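PDB 1SR4: cytolethal distending toxin protein B from Haemophilus ducreyi, which acts as the DNase I-like catalytic subunit of a three-subunit bacterial genotoxin, probably cutting the DNA of the host cell. Local coordinates for the interface of chains A and B and the interface of chains C and A. Sequence-based numbering; all coordinates share one arbitrary frame. Chains: chain A, cytolethal distending toxin protein B; chain B, cytolethal distending toxin protein C; chain C, Cytolethal distending toxin subunit A.

Chain A meets chain B at contacts 1 and 2 and chain C at contact 3, with no residue in common. The C-alpha centres of contacts 1 and 2 lie about 19 Å apart; contact 3 is about 28 Å from contact 1 and about 33 Å from contact 2. Chain B uses strands 46-50 and 64-69 at contact 1 but its N-terminal segment at contact 2, so these are two separate places where chain B holds chain A. In each contact a carboxylate accepts bonds from the other subunit: B:Asp50, A:Asp90 and C:Glu108. Together they help join CdtB to CdtA and CdtC in the heterotrimeric toxin.

Contact 1: the interface of chains A and B. Residues chain A 17-21; chain B 48-50, 64, 66.
B:Asp50 and A:Ala17 join the two backbones, the amide N of B:Asp50 donating to the carbonyl O of A:Ala17 at 3.0 Å, where the chain A loop turns into helix 20-31. Water 3 links the same A:Ala17 O to B:Asp50 O. The B:Asp50 side chain then reaches past A:Val18, with CG anti to its own carbonyl carbon (chi1 -65°), and brings its carboxylate to the start of the helix. B:Asp50 OD2 is gripped from opposite faces of its plane, by A:Asn19 N at 2.8 Å in a nearly straight bond and by A:Ser21 N at 3.1 Å. B:Asp50 OD1 offers its syn lone pair to the hydroxyl A:Ser21 OG, 2.7 Å away, which, with the two amide bonds to OD2, should fix the rotation of the carboxylate. A:Glu20 N points its hydrogen instead to water 1, which also binds B:Asp50 OD2. Next to this, A:Glu20 bends at chi2 (70°) and crosses B:Thr64 at a slant, CG against methyl CG2 at 3.6 Å. Water 2 bridges their tips, A:Glu20 OE2 and B:Thr64 OG1. B:Asp50 thus caps the N-terminus of helix 20-31 from another subunit, and the helix end may stabilise its negative charge. B:Asp50 stands at the end of strand 46-50, with strand 64-69 supplying B:Thr64.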
# COMPACT_ATOMS: atom_id res chain seq x y z
N ALA A 17 -0.46 -17.91 -7.47
CA ALA A 17 -1.54 -17.28 -8.21
C ALA A 17 -1.46 -15.74 -8.32
O ALA A 17 -1.80 -15.18 -9.37
CB ALA A 17 -2.89 -17.69 -7.60
N VAL A 18 -1.04 -15.08 -7.24
CA VAL A 18 -0.95 -13.61 -7.22
C VAL A 18 0.26 -13.21 -6.37
O VAL A 18 0.33 -13.56 -5.18
CB VAL A 18 -2.22 -12.99 -6.61
CG1 VAL A 18 -2.29 -11.49 -6.96
CG2 VAL A 18 -3.46 -13.72 -7.12
N ASN A 19 1.19 -12.46 -6.96
CA ASN A 19 2.42 -12.10 -6.24
C ASN A 19 3.05 -10.86 -6.86
O ASN A 19 3.21 -9.84 -6.20
CB ASN A 19 3.39 -13.29 -6.34
CG ASN A 19 4.62 -13.15 -5.43
OD1 ASN A 19 5.49 -14.03 -5.44
ND2 ASN A 19 4.70 -12.09 -4.66
N GLU A 20 3.40 -10.97 -8.14
CA GLU A 20 4.01 -9.88 -8.90
C GLU A 20 3.16 -8.61 -8.90
O GLU A 20 3.68 -7.51 -8.74
CB GLU A 20 4.25 -10.33 -10.35
CG GLU A 20 4.99 -9.35 -11.24
CD GLU A 20 6.47 -9.20 -10.87
OE1 GLU A 20 7.04 -10.16 -10.34
OE2 GLU A 20 7.06 -8.13 -11.11
N SER A 21 1.86 -8.74 -9.08
CA SER A 21 1.03 -7.54 -9.12
C SER A 21 1.04 -6.81 -7.78
O SER A 21 1.00 -5.57 -7.74
CB SER A 21 -0.41 -7.88 -9.56
OG SER A 21 -1.01 -8.83 -8.68
N LEU B 48 -8.24 -10.18 -9.11
CA LEU B 48 -7.03 -9.88 -9.84
C LEU B 48 -6.10 -11.07 -9.75
O LEU B 48 -5.65 -11.41 -8.67
CB LEU B 48 -6.36 -8.63 -9.24
CG LEU B 48 -5.11 -8.12 -9.98
CD1 LEU B 48 -5.53 -7.57 -11.35
CD2 LEU B 48 -4.42 -7.02 -9.15
N ILE B 49 -5.80 -11.72 -10.88
CA ILE B 49 -4.90 -12.86 -10.84
C ILE B 49 -3.72 -12.65 -11.79
O ILE B 49 -3.88 -12.10 -12.88
CB ILE B 49 -5.65 -14.18 -11.19
CG1 ILE B 49 -6.19 -14.12 -12.62
CG2 ILE B 49 -6.83 -14.39 -10.24
CD1 ILE B 49 -5.20 -14.65 -13.64
N ASP B 50 -2.53 -13.09 -11.39
CA ASP B 50 -1.36 -12.90 -12.24
C ASP B 50 -1.24 -14.00 -13.28
O ASP B 50 -1.43 -15.17 -12.97
CB ASP B 50 -0.08 -12.89 -11.39
CG ASP B 50 -0.02 -11.70 -10.45
OD1 ASP B 50 -0.92 -10.84 -10.53
OD2 ASP B 50 0.93 -11.62 -9.65
N THR B 64 3.17 -5.93 -15.60
CA THR B 64 2.78 -7.18 -14.95
C THR B 64 1.58 -7.79 -15.66
O THR B 64 0.53 -7.17 -15.75
CB THR B 64 2.40 -6.94 -13.47
OG1 THR B 64 3.52 -6.38 -12.78
CG2 THR B 64 1.96 -8.26 -12.81
N VAL B 66 -1.69 -9.87 -16.16
CA VAL B 66 -2.79 -10.29 -15.31
C VAL B 66 -4.05 -10.60 -16.10
O VAL B 66 -4.11 -10.44 -17.32
CB VAL B 66 -3.20 -9.18 -14.27
CG1 VAL B 66 -1.99 -8.73 -13.45
CG2 VAL B 66 -3.83 -7.99 -15.01
O HOH W 1 3.01 -13.22 -9.78
O HOH W 2 6.25 -7.01 -13.54
O HOH W 3 -2.81 -16.93 -11.31

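Contact 2: the interface of chains A and B. Residues chain A 89-93, 96; chain B 6-8.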
# COMPACT_ATOMS: atom_id res chain seq x y z
N LEU A 89 12.85 -18.56 2.67
CA LEU A 89 12.65 -19.64 3.62
C LEU A 89 11.75 -20.78 3.13
O LEU A 89 12.00 -21.95 3.44
CB LEU A 89 12.05 -19.08 4.91
CG LEU A 89 12.86 -17.97 5.60
CD1 LEU A 89 12.04 -17.36 6.74
CD2 LEU A 89 14.16 -18.55 6.12
N ASP A 90 10.70 -20.42 2.39
CA ASP A 90 9.73 -21.39 1.90
C ASP A 90 10.18 -22.17 0.65
O ASP A 90 9.73 -21.90 -0.46
CB ASP A 90 8.41 -20.66 1.61
CG ASP A 90 7.23 -21.59 1.43
OD1 ASP A 90 7.44 -22.82 1.42
OD2 ASP A 90 6.09 -21.09 1.30
N VAL A 91 11.04 -23.16 0.84
CA VAL A 91 11.52 -23.94 -0.29
C VAL A 91 10.43 -24.88 -0.79
O VAL A 91 10.52 -25.40 -1.88
CB VAL A 91 12.78 -24.77 0.09
CG1 VAL A 91 13.90 -23.84 0.55
CG2 VAL A 91 12.44 -25.79 1.17
N GLY A 92 9.39 -25.08 0.02
CA GLY A 92 8.31 -25.95 -0.39
C GLY A 92 7.35 -25.35 -1.40
O GLY A 92 7.07 -25.97 -2.43
N ALA A 93 6.84 -24.15 -1.13
CA ALA A 93 5.89 -23.51 -2.04
C ALA A 93 6.31 -22.10 -2.49
O ALA A 93 5.59 -21.43 -3.23
CB ALA A 93 4.52 -23.44 -1.38
N VAL A 96 6.00 -18.32 1.68
CA VAL A 96 6.25 -17.77 3.00
C VAL A 96 7.72 -17.35 3.15
O VAL A 96 8.50 -17.98 3.88
CB VAL A 96 5.81 -18.76 4.09
CG1 VAL A 96 6.00 -18.13 5.47
CG2 VAL A 96 4.32 -19.11 3.88
N PRO B 6 2.43 -27.52 -1.05
CA PRO B 6 3.27 -28.04 0.03
C PRO B 6 4.23 -27.03 0.62
O PRO B 6 5.45 -27.22 0.56
CB PRO B 6 3.99 -29.20 -0.65
CG PRO B 6 4.31 -28.61 -1.97
CD PRO B 6 3.00 -27.91 -2.36
N THR B 7 3.70 -25.96 1.20
CA THR B 7 4.56 -24.95 1.79
C THR B 7 5.33 -25.50 2.98
O THR B 7 4.86 -26.39 3.69
CB THR B 7 3.75 -23.72 2.27
OG1 THR B 7 4.62 -22.82 2.96
CG2 THR B 7 2.64 -24.13 3.22
N THR B 8 6.52 -24.95 3.19
CA THR B 8 7.40 -25.34 4.30
C THR B 8 6.78 -24.88 5.61
O THR B 8 7.12 -25.38 6.67
CB THR B 8 8.81 -24.69 4.11
OG1 THR B 8 9.41 -25.23 2.93
CG2 THR B 8 9.72 -24.93 5.31
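A:Asp90 and B:Thr7 cross side chains at about a right angle, and the hydroxyl B:Thr7 OG1 comes down from above the carboxylate plane to donate to A:Asp90 OD2 at 2.8 Å. B:Thr7 OG1 stands anti to its backbone N (chi1 174°), which turns the hydroxyl towards chain A. The next residue engages the other oxygen through its backbone: B:Thr8 N gives A:Asp90 OD1 a nearly straight bond of 2.9 Å, also tilted well out of the plane. Chain A fixes the same carboxylate from within its own loop. A:Ala93 N reaches A:Asp90 OD1 at 2.9 Å from the face opposite B:Thr8 N, while A:Val96 N, 2.8 Å from A:Asp90 OD2, uses the anti lone pair of that oxygen. Each oxygen therefore accepts from both subunits, and the loop presents the carboxylate in a set orientation. The B:Thr8 side chain takes the reverse role: its OG1, anti to the carbonyl carbon (chi1 -65°), accepts from A:Gly92 N at 2.9 Å in a more bent bond. Carbon packing is slight beside this polar net, with A:Ala93 CB lying 3.5 Å from B:Thr7 CA. The chain A residues belong to the loop joining strands 81-87 and 98-102. Those of chain B lie in the extended N-terminal segment ahead of strand 19-24, which appears to run as an arm along the nuclease subunit.

Contact 3: the interface of chains C and A. Residues chain C 108, 143-146; chain A 204-206.
C:Glu108 and A:Thr205 are brought together by their first torsions: CG of the glutamate lies anti to its carbonyl carbon (chi1 -63°) with the chain extended beyond, while the threonine hydroxyl sits between backbone N and carbonyl carbon (chi1 54°). The side chains approach at a slant, and the carboxylate spans hydroxyl and amide of one residue. A:Thr205 OG1 meets OE1 of C:Glu108 on its syn side at 2.5 Å, and A:Thr205 N meets OE2, also syn but 31° out of the plane, at 2.7 Å. A:Glu206, again extended, comes tip to tip with C:Glu143, whose OE2 is 3.6 Å from A:Glu206 CG. A:Glu206 OE2 stands 2.5 Å from the carbonyl C:Leu144 O; two acceptors so near make this pairing doubtful, unless A:Glu206 is protonated, which the nearby carboxylates of C:Glu143 and C:Glu108 might favour; the structure does not show protons. A:Glu206 OE1 is tied by waters instead. Water 4 links it to C:Glu108 OE2, and water 5, 2.9 Å from A:Glu206 OE1, joins it to C:Leu144 N and C:Glu108 O. The chain A residues follow strand 200-202; in the ricin-type lectin subunit, C:Glu108 lies between strands 99-103 and 110-114, and C:Glu143 and C:Leu144 belong to strand 142-146.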
# COMPACT_ATOMS: atom_id res chain seq x y z
N GLU C 108 -1.62 8.37 14.60
CA GLU C 108 -2.72 7.71 13.90
C GLU C 108 -3.71 8.61 13.17
O GLU C 108 -4.65 8.12 12.54
CB GLU C 108 -3.47 6.77 14.85
CG GLU C 108 -2.58 5.63 15.37
CD GLU C 108 -3.37 4.53 16.04
OE1 GLU C 108 -3.73 4.70 17.23
OE2 GLU C 108 -3.65 3.50 15.38
N GLU C 143 -9.26 10.49 11.46
CA GLU C 143 -8.88 9.10 11.67
C GLU C 143 -9.54 8.33 10.53
O GLU C 143 -10.75 8.44 10.33
CB GLU C 143 -9.40 8.57 13.01
CG GLU C 143 -9.13 7.06 13.18
CD GLU C 143 -9.39 6.51 14.58
OE1 GLU C 143 -10.49 6.74 15.14
OE2 GLU C 143 -8.49 5.82 15.12
N LEU C 144 -8.77 7.58 9.76
CA LEU C 144 -9.38 6.79 8.69
C LEU C 144 -9.49 5.37 9.21
O LEU C 144 -8.51 4.77 9.63
CB LEU C 144 -8.54 6.85 7.41
CG LEU C 144 -8.78 8.08 6.53
CD1 LEU C 144 -8.50 9.35 7.33
CD2 LEU C 144 -7.89 8.01 5.29
N LEU C 145 -10.71 4.86 9.19
CA LEU C 145 -11.02 3.53 9.68
C LEU C 145 -11.16 2.57 8.49
O LEU C 145 -12.06 2.71 7.67
CB LEU C 145 -12.33 3.57 10.47
CG LEU C 145 -12.58 4.77 11.40
CD1 LEU C 145 -14.04 4.76 11.86
CD2 LEU C 145 -11.65 4.72 12.60
N PRO C 146 -10.29 1.57 8.40
CA PRO C 146 -10.39 0.63 7.28
C PRO C 146 -11.64 -0.23 7.37
O PRO C 146 -12.11 -0.52 8.47
CB PRO C 146 -9.10 -0.20 7.41
CG PRO C 146 -8.91 -0.26 8.92
CD PRO C 146 -9.23 1.18 9.35
N PRO A 204 -0.37 0.31 16.20
CA PRO A 204 -1.57 1.12 15.94
C PRO A 204 -2.63 0.66 16.92
O PRO A 204 -2.47 -0.36 17.57
CB PRO A 204 -1.99 0.72 14.52
CG PRO A 204 -0.83 -0.09 13.96
CD PRO A 204 -0.15 -0.71 15.15
N THR A 205 -3.72 1.41 17.02
CA THR A 205 -4.86 1.02 17.86
C THR A 205 -5.98 0.68 16.86
O THR A 205 -7.09 0.35 17.26
CB THR A 205 -5.36 2.14 18.79
OG1 THR A 205 -5.65 3.31 18.00
CG2 THR A 205 -4.32 2.47 19.86
N GLU A 206 -5.68 0.81 15.57
CA GLU A 206 -6.63 0.46 14.53
C GLU A 206 -6.24 -0.91 13.99
O GLU A 206 -5.08 -1.28 14.01
CB GLU A 206 -6.58 1.45 13.37
CG GLU A 206 -7.04 2.86 13.67
CD GLU A 206 -7.20 3.67 12.41
OE1 GLU A 206 -6.23 4.33 11.97
OE2 GLU A 206 -8.30 3.62 11.82
O HOH W 4 -3.56 3.80 12.63
O HOH W 5 -6.10 6.92 10.61